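Local structure of putative peptide ABC-transport system periplasmic peptide-binding protein (Campylobacter jejuni, 4OEV) at residues A[4-9]-A[189-194]; A[32-37]-A[136-141]; A[235-240]-A[459-464]; A[332-337]-A[361-366]; A[419-424]-A[445-450]. The protein binds nickel(II) outside the cytoplasm as the extracytoplasmic binding protein of an ABC-type nickel importer. One frame throughout, in Å; residues are numbered along the deposited sequence.

Contact 1: A[4-9]-A[189-194]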
# COMPACT_ATOMS: atom_id res chain seq x y z
N LYS A 4 24.47 15.53 13.88
CA LYS A 4 24.29 14.24 14.51
C LYS A 4 22.90 14.12 15.16
O LYS A 4 22.39 13.02 15.37
CB LYS A 4 25.44 14.05 15.52
CG LYS A 4 25.61 12.67 16.14
CD LYS A 4 26.60 12.71 17.31
CE LYS A 4 26.35 11.64 18.37
NZ LYS A 4 27.14 10.40 18.01
N ASP A 5 22.26 15.25 15.43
CA ASP A 5 20.96 15.24 16.13
C ASP A 5 19.78 15.33 15.18
O ASP A 5 18.63 15.43 15.61
CB ASP A 5 20.92 16.37 17.17
CG ASP A 5 20.71 17.75 16.54
OD1 ASP A 5 20.89 17.94 15.33
OD2 ASP A 5 20.42 18.70 17.30
N THR A 6 20.08 15.26 13.89
CA THR A 6 19.07 15.39 12.85
C THR A 6 19.09 14.16 11.93
O THR A 6 20.17 13.74 11.52
CB THR A 6 19.31 16.66 11.98
OG1 THR A 6 19.28 17.84 12.79
CG2 THR A 6 18.29 16.77 10.86
N LEU A 7 17.91 13.58 11.66
CA LEU A 7 17.75 12.50 10.68
C LEU A 7 17.05 13.06 9.45
O LEU A 7 16.03 13.69 9.58
CB LEU A 7 16.92 11.34 11.23
CG LEU A 7 17.67 10.29 12.05
CD1 LEU A 7 16.74 9.15 12.49
CD2 LEU A 7 18.90 9.77 11.32
N ILE A 8 17.59 12.86 8.25
CA ILE A 8 16.86 13.30 7.07
C ILE A 8 16.61 12.10 6.21
O ILE A 8 17.54 11.47 5.74
CB ILE A 8 17.61 14.36 6.27
CG1 ILE A 8 18.07 15.49 7.19
CG2 ILE A 8 16.76 14.84 5.09
CD1 ILE A 8 18.57 16.68 6.50
N ILE A 9 15.34 11.77 6.02
CA ILE A 9 14.98 10.57 5.27
C ILE A 9 14.13 10.90 4.06
O ILE A 9 13.12 11.57 4.17
CB ILE A 9 14.19 9.57 6.13
CG1 ILE A 9 14.91 9.26 7.44
CG2 ILE A 9 13.84 8.31 5.34
CD1 ILE A 9 14.11 8.32 8.30
N THR A 189 16.69 10.39 18.26
CA THR A 189 17.14 11.55 17.50
C THR A 189 16.09 12.64 17.60
O THR A 189 14.95 12.45 17.17
CB THR A 189 17.42 11.17 16.04
OG1 THR A 189 18.41 10.14 16.05
CG2 THR A 189 17.92 12.35 15.23
N PRO A 190 16.48 13.78 18.18
CA PRO A 190 15.55 14.87 18.49
C PRO A 190 14.92 15.48 17.24
O PRO A 190 13.77 15.91 17.30
CB PRO A 190 16.43 15.88 19.23
CG PRO A 190 17.80 15.57 18.84
CD PRO A 190 17.85 14.10 18.59
N ARG A 191 15.65 15.54 16.14
CA ARG A 191 15.15 16.20 14.94
C ARG A 191 15.01 15.23 13.77
O ARG A 191 15.95 14.49 13.44
CB ARG A 191 16.08 17.36 14.60
CG ARG A 191 15.53 18.38 13.64
CD ARG A 191 16.13 19.78 13.90
NE ARG A 191 15.74 20.70 12.83
CZ ARG A 191 16.46 20.92 11.74
NH1 ARG A 191 16.02 21.75 10.80
NH2 ARG A 191 17.63 20.31 11.58
N LEU A 192 13.84 15.26 13.11
CA LEU A 192 13.56 14.36 11.99
C LEU A 192 12.89 15.07 10.83
O LEU A 192 11.88 15.74 11.00
CB LEU A 192 12.69 13.17 12.44
CG LEU A 192 12.11 12.26 11.35
CD1 LEU A 192 13.21 11.57 10.52
CD2 LEU A 192 11.14 11.25 11.93
N ILE A 193 13.44 14.88 9.63
CA ILE A 193 12.92 15.50 8.42
C ILE A 193 12.63 14.46 7.32
O ILE A 193 13.48 13.66 6.99
CB ILE A 193 13.91 16.56 7.91
CG1 ILE A 193 14.00 17.70 8.93
CG2 ILE A 193 13.49 17.09 6.59
CD1 ILE A 193 14.95 18.84 8.53
N ILE A 194 11.39 14.45 6.84
CA ILE A 194 10.95 13.57 5.77
C ILE A 194 10.89 14.36 4.47
O ILE A 194 10.02 15.22 4.27
CB ILE A 194 9.58 12.93 6.07
CG1 ILE A 194 9.60 12.28 7.45
CG2 ILE A 194 9.12 11.98 4.87
CD1 ILE A 194 10.51 11.08 7.57
O HOH W 1 20.95 10.49 16.68

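Contact 2: A[32-37]-A[136-141]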
# COMPACT_ATOMS: atom_id res chain seq x y z
N LEU A 32 4.36 8.90 12.29
CA LEU A 32 5.30 9.64 13.17
C LEU A 32 4.52 10.44 14.22
O LEU A 32 4.84 10.44 15.42
CB LEU A 32 6.17 10.58 12.36
CG LEU A 32 6.97 9.90 11.25
CD1 LEU A 32 7.70 10.92 10.41
CD2 LEU A 32 7.96 8.92 11.88
N VAL A 33 3.48 11.12 13.75
CA VAL A 33 2.67 11.99 14.60
C VAL A 33 1.62 11.23 15.41
O VAL A 33 1.30 11.59 16.56
CB VAL A 33 2.00 13.07 13.71
CG1 VAL A 33 1.11 14.01 14.51
CG2 VAL A 33 3.08 13.85 12.95
N PHE A 34 1.08 10.16 14.84
CA PHE A 34 -0.04 9.46 15.49
C PHE A 34 0.35 8.07 15.93
O PHE A 34 1.36 7.52 15.45
CB PHE A 34 -1.24 9.39 14.55
CG PHE A 34 -1.76 10.73 14.15
CD1 PHE A 34 -2.75 11.35 14.91
CD2 PHE A 34 -1.24 11.38 13.05
CE1 PHE A 34 -3.22 12.60 14.55
CE2 PHE A 34 -1.71 12.64 12.68
CZ PHE A 34 -2.72 13.25 13.43
N SER A 35 -0.41 7.52 16.86
CA SER A 35 -0.26 6.12 17.20
C SER A 35 -1.63 5.55 17.44
O SER A 35 -2.55 6.29 17.81
CB SER A 35 0.65 5.94 18.42
OG SER A 35 0.08 6.59 19.53
N GLY A 36 -1.73 4.23 17.28
CA GLY A 36 -2.99 3.53 17.34
C GLY A 36 -3.10 2.67 18.57
O GLY A 36 -2.18 2.67 19.42
N LEU A 37 -4.22 1.97 18.69
CA LEU A 37 -4.46 1.06 19.80
C LEU A 37 -3.52 -0.12 19.75
O LEU A 37 -3.16 -0.68 20.79
CB LEU A 37 -5.91 0.56 19.80
CG LEU A 37 -6.93 1.67 19.92
CD1 LEU A 37 -8.37 1.09 20.00
CD2 LEU A 37 -6.59 2.52 21.18
N GLY A 136 -3.85 5.50 13.51
CA GLY A 136 -3.70 6.50 14.55
C GLY A 136 -5.04 6.90 15.16
O GLY A 136 -6.07 6.80 14.49
N MET A 137 -5.03 7.28 16.45
CA MET A 137 -6.23 7.85 17.10
C MET A 137 -6.21 9.39 16.93
O MET A 137 -5.14 10.01 16.79
CB MET A 137 -6.30 7.44 18.57
CG MET A 137 -6.53 5.93 18.82
SD MET A 137 -8.15 5.34 18.28
CE MET A 137 -7.65 4.77 16.63
N LEU A 138 -7.39 9.97 16.80
CA LEU A 138 -7.56 11.42 16.64
C LEU A 138 -7.95 12.08 17.97
O LEU A 138 -8.57 11.43 18.81
CB LEU A 138 -8.67 11.73 15.64
CG LEU A 138 -8.41 11.25 14.21
CD1 LEU A 138 -9.70 11.36 13.43
CD2 LEU A 138 -7.34 12.12 13.63
N PRO A 139 -7.63 13.37 18.13
CA PRO A 139 -7.99 14.11 19.35
C PRO A 139 -9.37 14.75 19.30
O PRO A 139 -9.58 15.78 18.64
CB PRO A 139 -6.89 15.17 19.45
CG PRO A 139 -6.43 15.40 18.04
CD PRO A 139 -6.62 14.10 17.33
N LYS A 140 -10.29 14.14 20.03
CA LYS A 140 -11.64 14.68 20.17
C LYS A 140 -11.64 16.16 20.55
O LYS A 140 -12.33 16.96 19.93
CB LYS A 140 -12.41 13.88 21.20
CG LYS A 140 -13.81 14.40 21.51
CD LYS A 140 -14.57 13.35 22.28
CE LYS A 140 -16.01 13.77 22.57
NZ LYS A 140 -16.05 14.79 23.64
N HIS A 141 -10.80 16.54 21.52
CA HIS A 141 -10.87 17.90 22.05
C HIS A 141 -10.49 18.98 21.04
O HIS A 141 -10.74 20.17 21.31
CB HIS A 141 -9.99 18.05 23.31
CG HIS A 141 -8.52 18.00 23.03
ND1 HIS A 141 -7.80 16.83 23.07
CD2 HIS A 141 -7.64 18.98 22.70
CE1 HIS A 141 -6.53 17.09 22.78
NE2 HIS A 141 -6.41 18.39 22.54
O HOH W 2 -2.47 9.26 17.92

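Contact 3: A[235-240]-A[459-464]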
# COMPACT_ATOMS: atom_id res chain seq x y z
N ARG A 235 18.61 -5.24 2.79
CA ARG A 235 17.61 -5.86 1.91
C ARG A 235 16.36 -6.14 2.69
O ARG A 235 16.44 -6.82 3.70
CB ARG A 235 18.09 -7.17 1.31
CG ARG A 235 16.94 -7.91 0.61
CD ARG A 235 17.36 -9.26 0.06
NE ARG A 235 18.41 -9.17 -0.94
CZ ARG A 235 18.26 -9.45 -2.24
NH1 ARG A 235 17.08 -9.83 -2.70
NH2 ARG A 235 19.30 -9.38 -3.08
N GLU A 236 15.23 -5.61 2.24
CA GLU A 236 13.96 -5.78 2.98
C GLU A 236 12.96 -6.57 2.12
O GLU A 236 12.79 -6.26 0.95
CB GLU A 236 13.38 -4.42 3.35
CG GLU A 236 14.36 -3.57 4.14
CD GLU A 236 13.76 -3.00 5.41
OE1 GLU A 236 12.94 -3.70 6.06
OE2 GLU A 236 14.10 -1.85 5.78
N LYS A 237 12.35 -7.60 2.70
CA LYS A 237 11.30 -8.37 2.02
C LYS A 237 10.05 -7.53 2.02
O LYS A 237 9.92 -6.63 2.84
CB LYS A 237 11.03 -9.70 2.73
CG LYS A 237 12.19 -10.72 2.62
CD LYS A 237 12.32 -11.29 1.18
CE LYS A 237 13.51 -12.25 1.02
NZ LYS A 237 14.51 -11.87 -0.07
N SER A 238 9.12 -7.78 1.09
CA SER A 238 7.88 -6.99 1.11
C SER A 238 6.73 -7.77 0.52
O SER A 238 6.94 -8.72 -0.24
CB SER A 238 8.02 -5.69 0.35
OG SER A 238 7.63 -5.86 -1.02
N ALA A 239 5.52 -7.30 0.78
CA ALA A 239 4.31 -7.89 0.19
C ALA A 239 3.88 -7.06 -1.03
O ALA A 239 2.76 -7.18 -1.54
CB ALA A 239 3.16 -7.97 1.26
N ASP A 240 4.78 -6.18 -1.46
CA ASP A 240 4.50 -5.28 -2.57
C ASP A 240 4.68 -5.96 -3.93
O ASP A 240 5.76 -6.48 -4.20
CB ASP A 240 5.43 -4.08 -2.47
CG ASP A 240 5.03 -2.96 -3.40
OD1 ASP A 240 3.91 -3.00 -3.95
OD2 ASP A 240 5.80 -2.01 -3.53
N TYR A 459 6.77 -9.74 -7.21
CA TYR A 459 6.89 -9.23 -5.83
C TYR A 459 8.30 -8.67 -5.63
O TYR A 459 9.26 -9.26 -6.10
CB TYR A 459 6.62 -10.33 -4.82
CG TYR A 459 5.14 -10.59 -4.59
CD1 TYR A 459 4.47 -10.04 -3.51
CD2 TYR A 459 4.42 -11.43 -5.43
CE1 TYR A 459 3.10 -10.30 -3.27
CE2 TYR A 459 3.05 -11.69 -5.22
CZ TYR A 459 2.40 -11.13 -4.14
OH TYR A 459 1.06 -11.38 -3.94
N LEU A 460 8.40 -7.51 -4.99
CA LEU A 460 9.68 -6.80 -4.86
C LEU A 460 10.35 -6.92 -3.48
O LEU A 460 9.67 -6.93 -2.43
CB LEU A 460 9.46 -5.32 -5.15
CG LEU A 460 8.74 -4.98 -6.42
CD1 LEU A 460 8.64 -3.46 -6.47
CD2 LEU A 460 9.55 -5.51 -7.65
N ASP A 461 11.68 -7.03 -3.48
CA ASP A 461 12.44 -6.68 -2.28
C ASP A 461 12.78 -5.21 -2.38
O ASP A 461 12.79 -4.63 -3.47
CB ASP A 461 13.73 -7.47 -2.14
CG ASP A 461 13.52 -8.84 -1.62
OD1 ASP A 461 12.36 -9.18 -1.35
OD2 ASP A 461 14.52 -9.57 -1.45
N PHE A 462 13.09 -4.61 -1.24
CA PHE A 462 13.47 -3.22 -1.25
C PHE A 462 14.87 -3.09 -0.72
O PHE A 462 15.30 -3.87 0.13
CB PHE A 462 12.49 -2.36 -0.43
CG PHE A 462 11.23 -2.05 -1.18
CD1 PHE A 462 11.18 -0.96 -2.04
CD2 PHE A 462 10.12 -2.85 -1.04
CE1 PHE A 462 10.04 -0.67 -2.79
CE2 PHE A 462 8.95 -2.56 -1.80
CZ PHE A 462 8.91 -1.48 -2.65
N ALA A 463 15.59 -2.11 -1.25
CA ALA A 463 16.93 -1.83 -0.78
C ALA A 463 16.93 -0.52 -0.01
O ALA A 463 16.77 0.55 -0.59
CB ALA A 463 17.94 -1.78 -1.99
N LEU A 464 17.08 -0.62 1.32
CA LEU A 464 17.24 0.57 2.13
C LEU A 464 18.69 0.98 2.13
O LEU A 464 19.56 0.29 2.70
CB LEU A 464 16.74 0.35 3.58
CG LEU A 464 17.01 1.50 4.56
CD1 LEU A 464 16.59 2.86 4.01
CD2 LEU A 464 16.29 1.20 5.90
O HOH W 3 9.83 -9.29 -1.20

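Contact 4: A[332-337]-A[361-366]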
# COMPACT_ATOMS: atom_id res chain seq x y z
N GLU A 332 -4.79 -2.73 -30.32
CA GLU A 332 -3.76 -1.84 -29.78
C GLU A 332 -4.28 -1.02 -28.61
O GLU A 332 -5.49 -0.82 -28.47
CB GLU A 332 -3.22 -0.88 -30.85
CG GLU A 332 -4.10 0.32 -31.16
CD GLU A 332 -3.55 1.16 -32.32
OE1 GLU A 332 -2.30 1.22 -32.47
OE2 GLU A 332 -4.36 1.74 -33.09
N PHE A 333 -3.37 -0.52 -27.78
CA PHE A 333 -3.77 0.22 -26.58
C PHE A 333 -2.54 0.86 -25.94
O PHE A 333 -1.40 0.57 -26.33
CB PHE A 333 -4.50 -0.70 -25.58
CG PHE A 333 -3.70 -1.89 -25.15
CD1 PHE A 333 -2.88 -1.80 -24.04
CD2 PHE A 333 -3.75 -3.09 -25.86
CE1 PHE A 333 -2.12 -2.90 -23.65
CE2 PHE A 333 -2.99 -4.20 -25.48
CZ PHE A 333 -2.16 -4.10 -24.37
N GLU A 334 -2.75 1.76 -24.98
CA GLU A 334 -1.59 2.42 -24.36
C GLU A 334 -1.21 1.76 -23.06
O GLU A 334 -2.07 1.25 -22.34
CB GLU A 334 -1.87 3.89 -24.12
CG GLU A 334 -2.12 4.64 -25.39
CD GLU A 334 -2.59 6.04 -25.15
OE1 GLU A 334 -2.48 6.83 -26.11
OE2 GLU A 334 -3.08 6.34 -24.02
N ILE A 335 0.09 1.76 -22.76
CA ILE A 335 0.58 1.28 -21.46
C ILE A 335 1.21 2.47 -20.73
O ILE A 335 2.21 3.01 -21.22
CB ILE A 335 1.62 0.16 -21.63
CG1 ILE A 335 1.03 -1.01 -22.42
CG2 ILE A 335 2.13 -0.30 -20.30
CD1 ILE A 335 2.14 -1.93 -23.02
N TRP A 336 0.65 2.88 -19.60
CA TRP A 336 1.16 4.06 -18.91
C TRP A 336 2.04 3.69 -17.71
O TRP A 336 1.72 2.75 -16.96
CB TRP A 336 -0.02 4.94 -18.45
CG TRP A 336 -0.67 5.72 -19.58
CD1 TRP A 336 -1.32 5.21 -20.69
CD2 TRP A 336 -0.74 7.14 -19.70
NE1 TRP A 336 -1.77 6.24 -21.49
CE2 TRP A 336 -1.43 7.43 -20.90
CE3 TRP A 336 -0.27 8.21 -18.91
CZ2 TRP A 336 -1.67 8.74 -21.33
CZ3 TRP A 336 -0.50 9.51 -19.35
CH2 TRP A 336 -1.21 9.76 -20.54
N ALA A 337 3.15 4.41 -17.52
CA ALA A 337 4.04 4.14 -16.38
C ALA A 337 4.41 5.44 -15.72
O ALA A 337 4.54 6.47 -16.40
CB ALA A 337 5.35 3.38 -16.84
N VAL A 361 -0.13 -4.48 -30.90
CA VAL A 361 0.53 -3.18 -30.95
C VAL A 361 0.23 -2.41 -29.65
O VAL A 361 -0.89 -2.48 -29.12
CB VAL A 361 0.09 -2.35 -32.20
CG1 VAL A 361 0.63 -0.92 -32.13
CG2 VAL A 361 0.52 -3.03 -33.55
N SER A 362 1.24 -1.74 -29.10
CA SER A 362 1.01 -0.91 -27.91
C SER A 362 1.98 0.28 -27.88
O SER A 362 3.02 0.30 -28.57
CB SER A 362 1.13 -1.72 -26.63
OG SER A 362 2.43 -2.25 -26.51
N LYS A 363 1.58 1.30 -27.13
CA LYS A 363 2.35 2.54 -27.05
C LYS A 363 2.71 2.82 -25.62
O LYS A 363 1.80 2.88 -24.78
CB LYS A 363 1.51 3.70 -27.60
CG LYS A 363 2.20 5.05 -27.52
CD LYS A 363 1.26 6.17 -27.93
CE LYS A 363 1.91 7.53 -27.75
NZ LYS A 363 1.07 8.65 -28.28
N VAL A 364 3.99 3.02 -25.31
CA VAL A 364 4.33 3.29 -23.90
C VAL A 364 4.23 4.79 -23.62
O VAL A 364 4.75 5.61 -24.37
CB VAL A 364 5.73 2.74 -23.53
CG1 VAL A 364 6.10 3.13 -22.08
CG2 VAL A 364 5.73 1.21 -23.65
N VAL A 365 3.50 5.15 -22.57
CA VAL A 365 3.36 6.55 -22.23
C VAL A 365 3.88 6.75 -20.79
O VAL A 365 3.26 6.29 -19.85
CB VAL A 365 1.89 7.01 -22.35
CG1 VAL A 365 1.77 8.52 -22.05
CG2 VAL A 365 1.31 6.63 -23.77
N ALA A 366 5.00 7.44 -20.64
CA ALA A 366 5.61 7.59 -19.30
C ALA A 366 5.45 9.04 -18.88
O ALA A 366 5.91 9.93 -19.59
CB ALA A 366 7.11 7.16 -19.36

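Contact 5: A[419-424]-A[445-450]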
# COMPACT_ATOMS: atom_id res chain seq x y z
N LYS A 419 -18.42 -11.04 -10.00
CA LYS A 419 -19.28 -11.49 -8.92
C LYS A 419 -18.61 -12.48 -7.96
O LYS A 419 -18.82 -12.39 -6.73
CB LYS A 419 -20.56 -12.15 -9.46
CG LYS A 419 -21.60 -11.22 -10.01
CD LYS A 419 -22.86 -12.07 -10.32
CE LYS A 419 -23.89 -11.28 -11.16
NZ LYS A 419 -24.89 -12.29 -11.67
N LYS A 420 -17.84 -13.44 -8.48
CA LYS A 420 -17.22 -14.42 -7.60
C LYS A 420 -16.15 -13.73 -6.72
O LYS A 420 -15.99 -14.08 -5.55
CB LYS A 420 -16.61 -15.60 -8.36
CG LYS A 420 -17.65 -16.60 -8.92
CD LYS A 420 -16.97 -17.70 -9.74
CE LYS A 420 -16.54 -17.18 -11.12
NZ LYS A 420 -15.62 -18.11 -11.89
N VAL A 421 -15.44 -12.74 -7.28
CA VAL A 421 -14.51 -12.00 -6.45
C VAL A 421 -15.25 -11.23 -5.36
O VAL A 421 -14.87 -11.33 -4.17
CB VAL A 421 -13.67 -11.05 -7.25
CG1 VAL A 421 -12.96 -10.11 -6.31
CG2 VAL A 421 -12.66 -11.88 -8.17
N ASP A 422 -16.31 -10.50 -5.72
CA ASP A 422 -17.06 -9.72 -4.72
C ASP A 422 -17.52 -10.59 -3.56
O ASP A 422 -17.35 -10.21 -2.40
CB ASP A 422 -18.29 -9.01 -5.30
CG ASP A 422 -17.93 -7.86 -6.21
OD1 ASP A 422 -16.74 -7.41 -6.21
OD2 ASP A 422 -18.85 -7.38 -6.94
N ILE A 423 -18.08 -11.75 -3.88
CA ILE A 423 -18.64 -12.66 -2.89
C ILE A 423 -17.54 -13.28 -1.99
O ILE A 423 -17.71 -13.45 -0.77
CB ILE A 423 -19.43 -13.77 -3.59
CG1 ILE A 423 -20.66 -13.18 -4.26
CG2 ILE A 423 -19.81 -14.85 -2.62
CD1 ILE A 423 -21.33 -14.13 -5.25
N ALA A 424 -16.43 -13.61 -2.61
CA ALA A 424 -15.35 -14.25 -1.91
C ALA A 424 -14.76 -13.31 -0.89
O ALA A 424 -14.56 -13.70 0.26
CB ALA A 424 -14.28 -14.73 -2.90
N ILE A 445 -8.78 -16.04 -5.04
CA ILE A 445 -7.60 -16.31 -5.86
C ILE A 445 -7.98 -17.07 -7.16
O ILE A 445 -7.51 -16.75 -8.26
CB ILE A 445 -6.57 -17.16 -5.05
CG1 ILE A 445 -5.96 -16.30 -3.92
CG2 ILE A 445 -5.45 -17.70 -5.92
CD1 ILE A 445 -5.16 -17.09 -2.92
N ASP A 446 -8.84 -18.08 -7.02
CA ASP A 446 -9.28 -18.86 -8.17
C ASP A 446 -10.11 -18.02 -9.10
O ASP A 446 -9.99 -18.17 -10.32
CB ASP A 446 -10.09 -20.08 -7.74
CG ASP A 446 -9.26 -21.13 -7.05
OD1 ASP A 446 -8.03 -21.22 -7.26
OD2 ASP A 446 -9.86 -21.89 -6.28
N ALA A 447 -10.96 -17.17 -8.55
CA ALA A 447 -11.80 -16.26 -9.37
C ALA A 447 -10.96 -15.26 -10.14
O ALA A 447 -11.32 -14.90 -11.27
CB ALA A 447 -12.81 -15.49 -8.51
N LEU A 448 -9.91 -14.75 -9.49
CA LEU A 448 -8.96 -13.85 -10.17
C LEU A 448 -8.32 -14.52 -11.35
O LEU A 448 -8.12 -13.88 -12.36
CB LEU A 448 -7.85 -13.36 -9.22
CG LEU A 448 -8.15 -12.21 -8.25
CD1 LEU A 448 -6.82 -11.77 -7.59
CD2 LEU A 448 -8.87 -11.04 -8.85
N TYR A 449 -7.96 -15.79 -11.23
CA TYR A 449 -7.34 -16.51 -12.34
C TYR A 449 -8.33 -16.61 -13.50
O TYR A 449 -7.94 -16.49 -14.66
CB TYR A 449 -6.86 -17.93 -11.94
CG TYR A 449 -6.52 -18.75 -13.18
CD1 TYR A 449 -5.28 -18.62 -13.82
CD2 TYR A 449 -7.46 -19.60 -13.77
CE1 TYR A 449 -5.00 -19.30 -14.98
CE2 TYR A 449 -7.17 -20.30 -14.94
CZ TYR A 449 -5.94 -20.14 -15.53
OH TYR A 449 -5.63 -20.83 -16.70
N GLU A 450 -9.60 -16.90 -13.20
CA GLU A 450 -10.60 -17.14 -14.25
C GLU A 450 -10.98 -15.85 -14.98
O GLU A 450 -11.42 -15.86 -16.14
CB GLU A 450 -11.89 -17.79 -13.68
CG GLU A 450 -11.68 -19.20 -13.04
CD GLU A 450 -11.15 -20.27 -14.01
OE1 GLU A 450 -11.30 -20.13 -15.25
OE2 GLU A 450 -10.59 -21.28 -13.53

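Contact 1: A[4-9]-A[189-194]
Arg-191 runs alongside Thr-6 on one face of a parallel strand pair. Its CG stands anti to the backbone N (chi1 -164°) and the chain stays extended to NE. CB lies 3.4 Å from Asp-5 O, the carbonyl that also accepts the backbone N-H of Arg-191. CG and CD then pass the threonine hydroxyl, each 3.9 Å from Thr-6 OG1. At the tip, NH2 of Arg-191 donates to Thr-6 OG1 over 3.2 Å, with the oxygen at the guanidinium edge, while Ile-193 CD1 rests over one face near the rim. NE forms a salt bridge with Glu-175. Threonine suits this place because its hydroxyl accepts from the arginine while donating to Asp-5 OD1. On the other face, Leu-7 CB meets Leu-192 CD1 at 3.8 Å, and Ile-9 CD1 crosses obliquely to the same methyl. Backbone bonds run from Leu-7 N to Arg-191 O, from Ile-193 N to Leu-7 O and, straightest of all at 170°, from Ile-9 N to Ile-193 O. Strand 6-11 is an outermost strand of a mixed four-stranded sheet, with 191-196 between it and 173-178; Leu-32 of helix 30-33 packs on Leu-192, and Trp-492 on Leu-7 and Ile-9.

Contact 2: A[32-37]-A[136-141]
The ring of Phe-34 has the CG1 methyl of its own neighbour, Val-33, lying 3.6 Å above one face and displaced toward the rim. At its edge, CD1 of Phe-34 comes within 3.3 Å of Met-137 O, so the weakly positive ring hydrogens border a carbonyl; Leu-138 CD2 approaches CE1 obliquely. Gly-136 suits its place because Phe-34 CB, only 3.8 Å from Gly-136 CA, takes up the space beside it. The backbones are tied at Ser-35: Met-137 N donates to Ser-35 O over 3.0 Å, coming from above the carbonyl plane. A water accepts from Ser-35 N and donates to Met-137 O, which satisfies two buried polar atoms. The Ser-35 hydroxyl turns elsewhere, to Thr-160 and Tyr-183. Met-137 CG, anti to the carbonyl carbon (chi1 -66°), lies 4.1 Å from Leu-37 CD2, the two side chains crossing at about a right angle; beyond CG the flexible chain bends at chi2 and chi3. The contact thus joins the loop that leaves helix 30-33 to the loop that leads into helix 140-143, with Pro-139 at the N-cap position of the latter. Helix 81-92 receives Met-137 and Leu-138, whereas Leu-32 reaches strands 173-178 and 191-196.

Contact 3: A[235-240]-A[459-464]
An antiparallel strand pair gives way here to an ST turn that carries Asp-240 close to the nickel site. Glu-236 and Phe-462 form a hydrogen-bonded pair, Glu-236 N to Phe-462 O at 2.7 Å and Phe-462 N to Glu-236 O at 2.8 Å. Next to them, Asp-461 OD2 is gripped twice. Lys-237 NZ meets its syn lone pair at 2.7 Å, and Arg-235 NH1 its anti lone pair at 2.9 Å, the guanidinium and carboxylate planes standing 82° apart. Both long chains bend to get there, arginine at chi3 (-61°) and lysine at chi2 and chi4, as flexible residues can. Further on, Ser-238 OG donates to Leu-460 O over 2.7 Å and accepts from Asp-240 N, the bond that defines the turn, and Leu-460 N donates to Asp-240 O. The carboxylate of Asp-240 lies nearly coplanar with the Phe-462 ring, 8° apart, and its OD2 comes to the ring edge 3.3 Å from CZ. A phenyl edge suits that spot, its hydrogens being slightly positive. Asp-240 OD1 bonds His-480 ND1 and OD2 the backbone N of His-481, two residues that bind the nickel, and OD1 also pairs with Arg-242. Asp-240 is therefore a second-shell residue that would orient the His-480 imidazole and probably make it more electron-rich toward the metal, an effect Arg-242 may temper.

Contact 4: A[332-337]-A[361-366]
Val-361 begins the segment loosely: its carbonyl O receives only a weak bond, 3.4 Å from Phe-333 N, while its side chain runs alongside Glu-332. Ser-362 turns to the opposite face, where its OG, between the backbone N and the carbonyl carbon (chi1 62°), sits 3.5 Å from Ile-335 CD1; being small, it leaves room for that long branch. The pairing tightens at Lys-363, whose N donates to Phe-333 O at 3.2 Å and whose O accepts from Ile-335 N at 2.9 Å. Its fully extended chain suits an exposed position, and NZ stays 4.5 Å from Glu-334 OE1, beyond a salt bridge. Val-364 shares a face with Ser-362 and packs on Ala-348 and Gln-352 of helix 342-357, as Ile-335 does on Ala-348 and Phe-355. Val-365 carries the main side-chain contact. Its N donates to Ile-335 O, and CG1, anti to the backbone N, stands over the Trp-336 face, 3.4 Å from the centroid of the six-membered ring and 5° off its normal, a CH-pi contact. The indole is steadied because Trp-336 NE1 donates to Glu-334 OE2, 2.9 Å away and in the ring plane, so tryptophan offers a broad apolar face and a polar edge together. Val-365 O then accepts from Ala-337 N at 3.0 Å, and Ala-366, small like its partner Ala-337, ends the run. Two adjacent parallel strands linked through helix 342-357 make up a beta-alpha-beta crossover unit, here with that helix covering the Ile-335 and Val-364 face.

Contact 5: A[419-424]-A[445-450]
Val-421 places its two methyls differently: CG1 is anti to the backbone N (chi1 167°), which leaves CG2 anti to the carbonyl carbon and directed at the other helix. CG2 of Val-421 touches Ala-447 CB at 3.6 Å and, crossing obliquely, Leu-448 CD2 at 3.9 Å. Leu-448 starts out with its CB directed away from the partner segment, but its CG lies beside the backbone N; CD1 carries the chain on in extended form, and the other branch, CD2, reaches the valine. Ala-447 directs its CB toward the other helix and has nothing beyond it, which lets the axes of the two short helical segments come within 8.6 Å. Helices 419-429 and 434-450 follow one another in the chain and run nearly antiparallel here, at 164°, as the two arms of a helical hairpin; Phe-398 of helix 395-398 packs on both Val-421 and Leu-448. At the exposed side, Lys-420 adds an apolar stem to the contact, its CB lying 3.8 Å from Ala-447 CB. The lysine chain continues straight through chi2 and bends at chi3 (-76°), which carries NZ to 4.1 Å from Glu-450 CB. Lysine fits such a border, since its methylenes pack while the ammonium remains at the surface. Glu-450 is curled at chi2, and its OE1 stays 5.8 Å from Lys-420 NZ, so the opposite charges can attract only at a distance; its OE2 has a long, weak ion pair with Lys-298.

Along the chain, contact 2 falls between the two strands of contact 1, and contacts 4 and 5 come in turn between the two segments of contact 3. Contacts 1 and 2, centred about 22 Å apart, touch through Leu-32. Contact 3 lies nearest the chain's centre, about 24 Å from contact 1 and 27 Å from each of contacts 4 and 5 between centres. Helix 434-450 of contact 5 leads directly into strand 454-467 of contact 3. Contacts 2 and 4 stand on opposite sides of the chain's centre, their own centres about 42 Å apart. The side chain of Asp-240 in contact 3 lies about 7 Å from the nickel and that of Ala-337 in contact 4 about 13 Å; contacts 1, 2 and 5 belong to the scaffold.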